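Local coordinates for protein enoyl-CoA hydratase (PDB 7MCM) that probably catalyses the reversible addition of water to 2-enoyl-CoA thioesters, giving (3S)-3-hydroxyacyl-CoA in fatty acid metabolism, at residues 130-139 with 187-197. Sequence-based numbering, arbitrary orientation.
Sequences LRIAAESAFF and LVNEVLSDDEL
Arg131 and Leu187 meet through a side-chain-to-backbone hydrogen bond: NE of Arg131 donates to O of Leu187 over 2.8 Å, and the acceptor lies only 5° out of the guanidinium plane. The bend at chi3 (-62°) folds the arginine back so that its edge reaches this carbonyl, while NH1 bonds to the carbonyls of Ala125 and Cys128 and NH2 to a water. Beyond it the backbones pair in parallel, 191-192 being the outermost strand of the crotonase-fold sheet within this chain, beside 130-134. Asn189 N reaches Arg131 O in a nearly straight bond; Ala133 N donates to Glu190 O, and Ala133 O receives Leu192 N at 2.8 Å.

On the face bearing Ala133 and Val191, CG1 of Val188 wedges among Arg131 CB, Ala133 CB and the Phe139 ring, 3.6 Å from Phe139 CZ. Leu187 CD2 sits over one face of the Phe139 ring, 4.0 Å from its centroid, in a CH-pi contact; chi1 of -175° swings the leucine's CG opposite its own N, and the leucine and phenylalanine side chains run antiparallel, alongside one another. On the sheet face that bears Ala134 and Leu192, Ile132 CG2 lies beside Glu190 CG at 3.4 Å, and Ile132 CG1 packs on Leu197 CD1 at 3.7 Å, where helix 197-209 begins.

At the far end, Asp194 OD1 accepts a weak bond from Ser136 N, within the type I turn 134-137. Apolar side chains thus pack on both sheet faces beside the backbone bonds, with Asp194 at one end and Arg131 at the other, where the several carbonyls round the guanidinium would probably stabilise its positive charge.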
ATOM      1  N   LEU B 130     -19.869   8.078 -12.448  1.00 31.42           N
ATOM      2  CA  LEU B 130     -20.901   9.010 -12.015  1.00 34.91           C
ATOM      3  C   LEU B 130     -22.221   8.273 -12.063  1.00 32.32           C
ATOM      4  O   LEU B 130     -22.430   7.462 -12.965  1.00 28.33           O
ATOM      5  CB  LEU B 130     -20.995  10.248 -12.934  1.00 34.97           C
ATOM      6  CG  LEU B 130     -19.808  11.197 -12.960  1.00 40.97           C
ATOM      7  CD1 LEU B 130     -20.013  12.299 -13.961  1.00 41.26           C
ATOM      8  CD2 LEU B 130     -19.700  11.778 -11.576  1.00 47.79           C
ATOM      9  N   ARG B 131     -23.109   8.554 -11.108  1.00 30.89           N
ATOM     10  CA  ARG B 131     -24.450   7.986 -11.116  1.00 31.52           C
ATOM     11  C   ARG B 131     -25.486   9.091 -11.051  1.00 30.75           C
ATOM     12  O   ARG B 131     -25.348  10.038 -10.274  1.00 30.32           O
ATOM     13  CB  ARG B 131     -24.679   7.042  -9.945  1.00 29.55           C
ATOM     14  CG  ARG B 131     -24.084   5.668 -10.105  1.00 31.10           C
ATOM     15  CD  ARG B 131     -23.728   5.102  -8.722  1.00 32.85           C
ATOM     16  NE  ARG B 131     -22.721   5.918  -8.060  1.00 31.39           N
ATOM     17  CZ  ARG B 131     -21.441   5.909  -8.402  1.00 32.64           C
ATOM     18  NH1 ARG B 131     -21.003   5.152  -9.402  1.00 32.63           N
ATOM     19  NH2 ARG B 131     -20.583   6.668  -7.729  1.00 25.24           N
ATOM     20  N   ILE B 132     -26.519   8.965 -11.885  1.00 29.25           N
ATOM     21  CA  ILE B 132     -27.759   9.711 -11.736  1.00 26.88           C
ATOM     22  C   ILE B 132     -28.890   8.697 -11.835  1.00 30.55           C
ATOM     23  O   ILE B 132     -28.723   7.609 -12.394  1.00 30.24           O
ATOM     24  CB  ILE B 132     -27.913  10.825 -12.796  1.00 32.80           C
ATOM     25  CG1 ILE B 132     -28.000  10.224 -14.185  1.00 29.01           C
ATOM     26  CG2 ILE B 132     -26.734  11.781 -12.765  1.00 33.09           C
ATOM     27  CD1 ILE B 132     -28.224  11.266 -15.275  1.00 31.47           C
ATOM     28  N   ALA B 133     -30.057   9.060 -11.293  1.00 30.53           N
ATOM     29  CA  ALA B 133     -31.134   8.088 -11.139  1.00 32.24           C
ATOM     30  C   ALA B 133     -32.485   8.693 -11.469  1.00 29.59           C
ATOM     31  O   ALA B 133     -32.718   9.890 -11.270  1.00 32.14           O
ATOM     32  CB  ALA B 133     -31.191   7.513  -9.711  1.00 31.58           C
ATOM     33  N   ALA B 134     -33.374   7.837 -11.977  1.00 32.29           N
ATOM     34  CA  ALA B 134     -34.796   8.134 -12.088  1.00 37.56           C
ATOM     35  C   ALA B 134     -35.463   8.031 -10.722  1.00 33.62           C
ATOM     36  O   ALA B 134     -35.000   7.308  -9.839  1.00 36.52           O
ATOM     37  CB  ALA B 134     -35.490   7.164 -13.052  1.00 35.00           C
ATOM     38  N   GLU B 135     -36.587   8.747 -10.573  1.00 35.50           N
ATOM     39  CA  GLU B 135     -37.321   8.712  -9.312  0.56 39.65           C
ATOM     40  C   GLU B 135     -37.793   7.306  -8.957  1.00 43.53           C
ATOM     41  O   GLU B 135     -37.996   7.012  -7.776  1.00 39.65           O
ATOM     42  CB  GLU B 135     -38.516   9.678  -9.362  0.56 41.07           C
ATOM     43  CG  GLU B 135     -38.102  11.153  -9.391  0.56 42.96           C
ATOM     44  CD  GLU B 135     -39.275  12.118  -9.406  0.56 46.58           C
ATOM     45  OE1 GLU B 135     -40.424  11.671  -9.605  0.56 52.96           O
ATOM     46  OE2 GLU B 135     -39.048  13.330  -9.215  0.56 46.85           O
ATOM     47  N   SER B 136     -37.947   6.421  -9.936  1.00 41.13           N
ATOM     48  CA  SER B 136     -38.383   5.064  -9.642  1.00 40.83           C
ATOM     49  C   SER B 136     -37.217   4.110  -9.419  1.00 39.90           C
ATOM     50  O   SER B 136     -37.441   2.929  -9.140  1.00 42.40           O
ATOM     51  CB  SER B 136     -39.288   4.551 -10.769  1.00 47.37           C
ATOM     52  OG  SER B 136     -38.580   4.449 -11.992  1.00 44.30           O
ATOM     53  N   ALA B 137     -35.984   4.595  -9.491  1.00 36.60           N
ATOM     54  CA  ALA B 137     -34.845   3.730  -9.244  1.00 38.34           C
ATOM     55  C   ALA B 137     -34.717   3.408  -7.758  1.00 34.82           C
ATOM     56  O   ALA B 137     -35.169   4.156  -6.885  1.00 36.30           O
ATOM     57  CB  ALA B 137     -33.554   4.384  -9.729  1.00 33.82           C
ATOM     58  N   PHE B 138     -34.073   2.277  -7.479  1.00 31.61           N
ATOM     59  CA  PHE B 138     -33.640   1.957  -6.131  1.00 28.52           C
ATOM     60  C   PHE B 138     -32.459   1.006  -6.216  1.00 31.92           C
ATOM     61  O   PHE B 138     -32.200   0.391  -7.256  1.00 32.59           O
ATOM     62  CB  PHE B 138     -34.769   1.370  -5.274  1.00 31.22           C
ATOM     63  CG  PHE B 138     -35.290   0.055  -5.752  1.00 35.99           C
ATOM     64  CD1 PHE B 138     -34.709  -1.130  -5.321  1.00 37.16           C
ATOM     65  CD2 PHE B 138     -36.376  -0.002  -6.606  1.00 43.31           C
ATOM     66  CE1 PHE B 138     -35.195  -2.353  -5.746  1.00 38.32           C
ATOM     67  CE2 PHE B 138     -36.882  -1.226  -7.038  1.00 46.87           C
ATOM     68  CZ  PHE B 138     -36.291  -2.404  -6.600  1.00 42.79           C
ATOM     69  N   PHE B 139     -31.727   0.916  -5.108  1.00 27.01           N
ATOM     70  CA  PHE B 139     -30.507   0.133  -5.016  1.00 27.93           C
ATOM     71  C   PHE B 139     -30.639  -0.871  -3.879  1.00 33.70           C
ATOM     72  O   PHE B 139     -31.261  -0.585  -2.851  1.00 29.11           O
ATOM     73  CB  PHE B 139     -29.282   1.032  -4.770  1.00 26.01           C
ATOM     74  CG  PHE B 139     -29.080   2.082  -5.824  1.00 26.30           C
ATOM     75  CD1 PHE B 139     -29.852   3.237  -5.825  1.00 29.39           C
ATOM     76  CD2 PHE B 139     -28.126   1.914  -6.819  1.00 29.59           C
ATOM     77  CE1 PHE B 139     -29.682   4.211  -6.813  1.00 28.85           C
ATOM     78  CE2 PHE B 139     -27.943   2.883  -7.795  1.00 32.51           C
ATOM     79  CZ  PHE B 139     -28.724   4.035  -7.788  1.00 29.03           C
ATOM     80  N   LEU B 187     -24.973   8.470  -3.117  1.00 31.16           N
ATOM     81  CA  LEU B 187     -24.895   7.329  -4.024  1.00 32.26           C
ATOM     82  C   LEU B 187     -25.137   7.767  -5.468  1.00 33.83           C
ATOM     83  O   LEU B 187     -24.506   7.240  -6.392  1.00 32.31           O
ATOM     84  CB  LEU B 187     -25.892   6.258  -3.590  1.00 29.49           C
ATOM     85  CG  LEU B 187     -25.945   4.901  -4.301  1.00 31.62           C
ATOM     86  CD1 LEU B 187     -24.544   4.350  -4.528  1.00 31.73           C
ATOM     87  CD2 LEU B 187     -26.770   3.917  -3.470  1.00 32.48           C
ATOM     88  N   VAL B 188     -26.014   8.756  -5.676  1.00 35.99           N
ATOM     89  CA  VAL B 188     -26.237   9.379  -6.976  1.00 29.53           C
ATOM     90  C   VAL B 188     -26.111  10.893  -6.823  1.00 35.40           C
ATOM     91  O   VAL B 188     -26.276  11.453  -5.735  1.00 34.25           O
ATOM     92  CB  VAL B 188     -27.615   9.030  -7.583  1.00 28.27           C
ATOM     93  CG1 VAL B 188     -27.812   7.525  -7.673  1.00 30.93           C
ATOM     94  CG2 VAL B 188     -28.735   9.683  -6.778  1.00 30.24           C
ATOM     95  N   ASN B 189     -25.811  11.556  -7.945  1.00 32.58           N
ATOM     96  CA  ASN B 189     -25.604  13.001  -7.978  1.00 37.46           C
ATOM     97  C   ASN B 189     -26.881  13.778  -8.255  1.00 39.00           C
ATOM     98  O   ASN B 189     -26.967  14.956  -7.895  1.00 37.02           O
ATOM     99  CB  ASN B 189     -24.576  13.368  -9.052  1.00 39.61           C
ATOM    100  CG  ASN B 189     -23.158  12.985  -8.671  1.00 46.04           C
ATOM    101  OD1 ASN B 189     -22.923  12.385  -7.624  1.00 45.32           O
ATOM    102  ND2 ASN B 189     -22.197  13.328  -9.537  1.00 50.41           N
ATOM    103  N   GLU B 190     -27.858  13.173  -8.925  1.00 35.82           N
ATOM    104  CA  GLU B 190     -29.127  13.847  -9.133  0.54 38.90           C
ATOM    105  C   GLU B 190     -30.205  12.806  -9.398  1.00 38.95           C
ATOM    106  O   GLU B 190     -29.934  11.683  -9.837  1.00 35.96           O
ATOM    107  CB  GLU B 190     -29.062  14.885 -10.270  0.54 39.48           C
ATOM    108  CG  GLU B 190     -28.536  14.378 -11.585  0.54 40.27           C
ATOM    109  CD  GLU B 190     -28.391  15.469 -12.654  0.54 42.22           C
ATOM    110  OE1 GLU B 190     -29.138  16.473 -12.600  0.54 46.44           O
ATOM    111  OE2 GLU B 190     -27.534  15.317 -13.555  0.54 33.34           O
ATOM    112  N   VAL B 191     -31.435  13.183  -9.061  1.00 37.40           N
ATOM    113  CA  VAL B 191     -32.609  12.342  -9.250  1.00 38.38           C
ATOM    114  C   VAL B 191     -33.537  13.075 -10.200  1.00 41.48           C
ATOM    115  O   VAL B 191     -33.866  14.245  -9.972  1.00 39.37           O
ATOM    116  CB  VAL B 191     -33.315  12.029  -7.915  1.00 39.35           C
ATOM    117  CG1 VAL B 191     -34.635  11.302  -8.159  1.00 38.80           C
ATOM    118  CG2 VAL B 191     -32.403  11.216  -7.015  1.00 32.40           C
ATOM    119  N   LEU B 192     -33.940  12.400 -11.273  1.00 38.47           N
ATOM    120  CA  LEU B 192     -34.761  12.997 -12.309  1.00 40.58           C
ATOM    121  C   LEU B 192     -36.048  12.203 -12.462  1.00 41.92           C
ATOM    122  O   LEU B 192     -36.114  11.019 -12.113  1.00 40.65           O
ATOM    123  CB  LEU B 192     -33.988  13.047 -13.632  1.00 40.54           C
ATOM    124  CG  LEU B 192     -32.690  13.787 -13.284  1.00 42.98           C
ATOM    125  CD1 LEU B 192     -31.445  12.968 -13.551  1.00 41.21           C
ATOM    126  CD2 LEU B 192     -32.640  15.142 -13.922  1.00 42.41           C
ATOM    127  N   SER B 193     -37.079  12.865 -12.983  1.00 42.90           N
ATOM    128  CA  SER B 193     -38.267  12.128 -13.369  1.00 44.70           C
ATOM    129  C   SER B 193     -37.892  11.087 -14.418  1.00 46.27           C
ATOM    130  O   SER B 193     -36.882  11.212 -15.117  1.00 49.13           O
ATOM    131  CB  SER B 193     -39.348  13.067 -13.912  1.00 50.43           C
ATOM    132  OG  SER B 193     -39.029  13.503 -15.222  1.00 57.21           O
ATOM    133  N   ASP B 194     -38.714  10.041 -14.516  1.00 45.12           N
ATOM    134  CA  ASP B 194     -38.400   8.945 -15.425  1.00 47.57           C
ATOM    135  C   ASP B 194     -38.166   9.447 -16.854  1.00 49.43           C
ATOM    136  O   ASP B 194     -37.249   8.982 -17.542  1.00 47.46           O
ATOM    137  CB  ASP B 194     -39.527   7.907 -15.363  1.00 48.53           C
ATOM    138  CG  ASP B 194     -39.559   7.152 -14.017  1.00 50.02           C
ATOM    139  OD1 ASP B 194     -38.898   7.593 -13.053  1.00 49.36           O
ATOM    140  OD2 ASP B 194     -40.253   6.126 -13.914  1.00 61.34           O
ATOM    141  N   ASP B 195     -38.929  10.459 -17.279  1.00 48.47           N
ATOM    142  CA  ASP B 195     -38.798  11.032 -18.616  1.00 49.92           C
ATOM    143  C   ASP B 195     -37.564  11.912 -18.786  1.00 49.67           C
ATOM    144  O   ASP B 195     -37.126  12.117 -19.925  1.00 51.13           O
ATOM    145  CB  ASP B 195     -40.027  11.877 -18.963  1.00 55.14           C
ATOM    146  CG  ASP B 195     -41.299  11.071 -18.993  1.00 71.27           C
ATOM    147  OD1 ASP B 195     -41.207   9.829 -19.111  1.00 74.78           O
ATOM    148  OD2 ASP B 195     -42.392  11.680 -18.905  1.00 81.23           O
ATOM    149  N   GLU B 196     -37.030  12.478 -17.702  1.00 46.85           N
ATOM    150  CA  GLU B 196     -35.891  13.390 -17.768  1.00 45.37           C
ATOM    151  C   GLU B 196     -34.546  12.714 -17.545  1.00 43.28           C
ATOM    152  O   GLU B 196     -33.519  13.389 -17.632  1.00 40.21           O
ATOM    153  CB  GLU B 196     -36.048  14.521 -16.743  1.00 47.52           C
ATOM    154  CG  GLU B 196     -36.988  15.625 -17.165  1.00 58.02           C
ATOM    155  CD  GLU B 196     -36.571  16.259 -18.483  1.00 66.53           C
ATOM    156  OE1 GLU B 196     -35.398  16.697 -18.600  1.00 66.96           O
ATOM    157  OE2 GLU B 196     -37.415  16.315 -19.402  1.00 72.61           O
ATOM    158  N   LEU B 197     -34.518  11.410 -17.258  1.00 43.30           N
ATOM    159  CA  LEU B 197     -33.263  10.757 -16.890  1.00 38.79           C
ATOM    160  C   LEU B 197     -32.260  10.768 -18.041  1.00 39.56           C
ATOM    161  O   LEU B 197     -31.124  11.225 -17.887  1.00 35.47           O
ATOM    162  CB  LEU B 197     -33.532   9.326 -16.437  1.00 40.58           C
ATOM    163  CG  LEU B 197     -32.253   8.522 -16.230  1.00 40.33           C
ATOM    164  CD1 LEU B 197     -31.412   9.084 -15.078  1.00 36.06           C
ATOM    165  CD2 LEU B 197     -32.586   7.059 -16.008  1.00 40.72           C
TER
HETATM  166  O   HOH W   1     -21.268   8.516  -6.016  1.00 39.05           O
HETATM  167  O   HOH W   2     -22.501   9.586  -8.426  1.00 40.40           O
HETATM  168  O   HOH W   3     -36.659  14.525  -8.247  1.00 60.15           O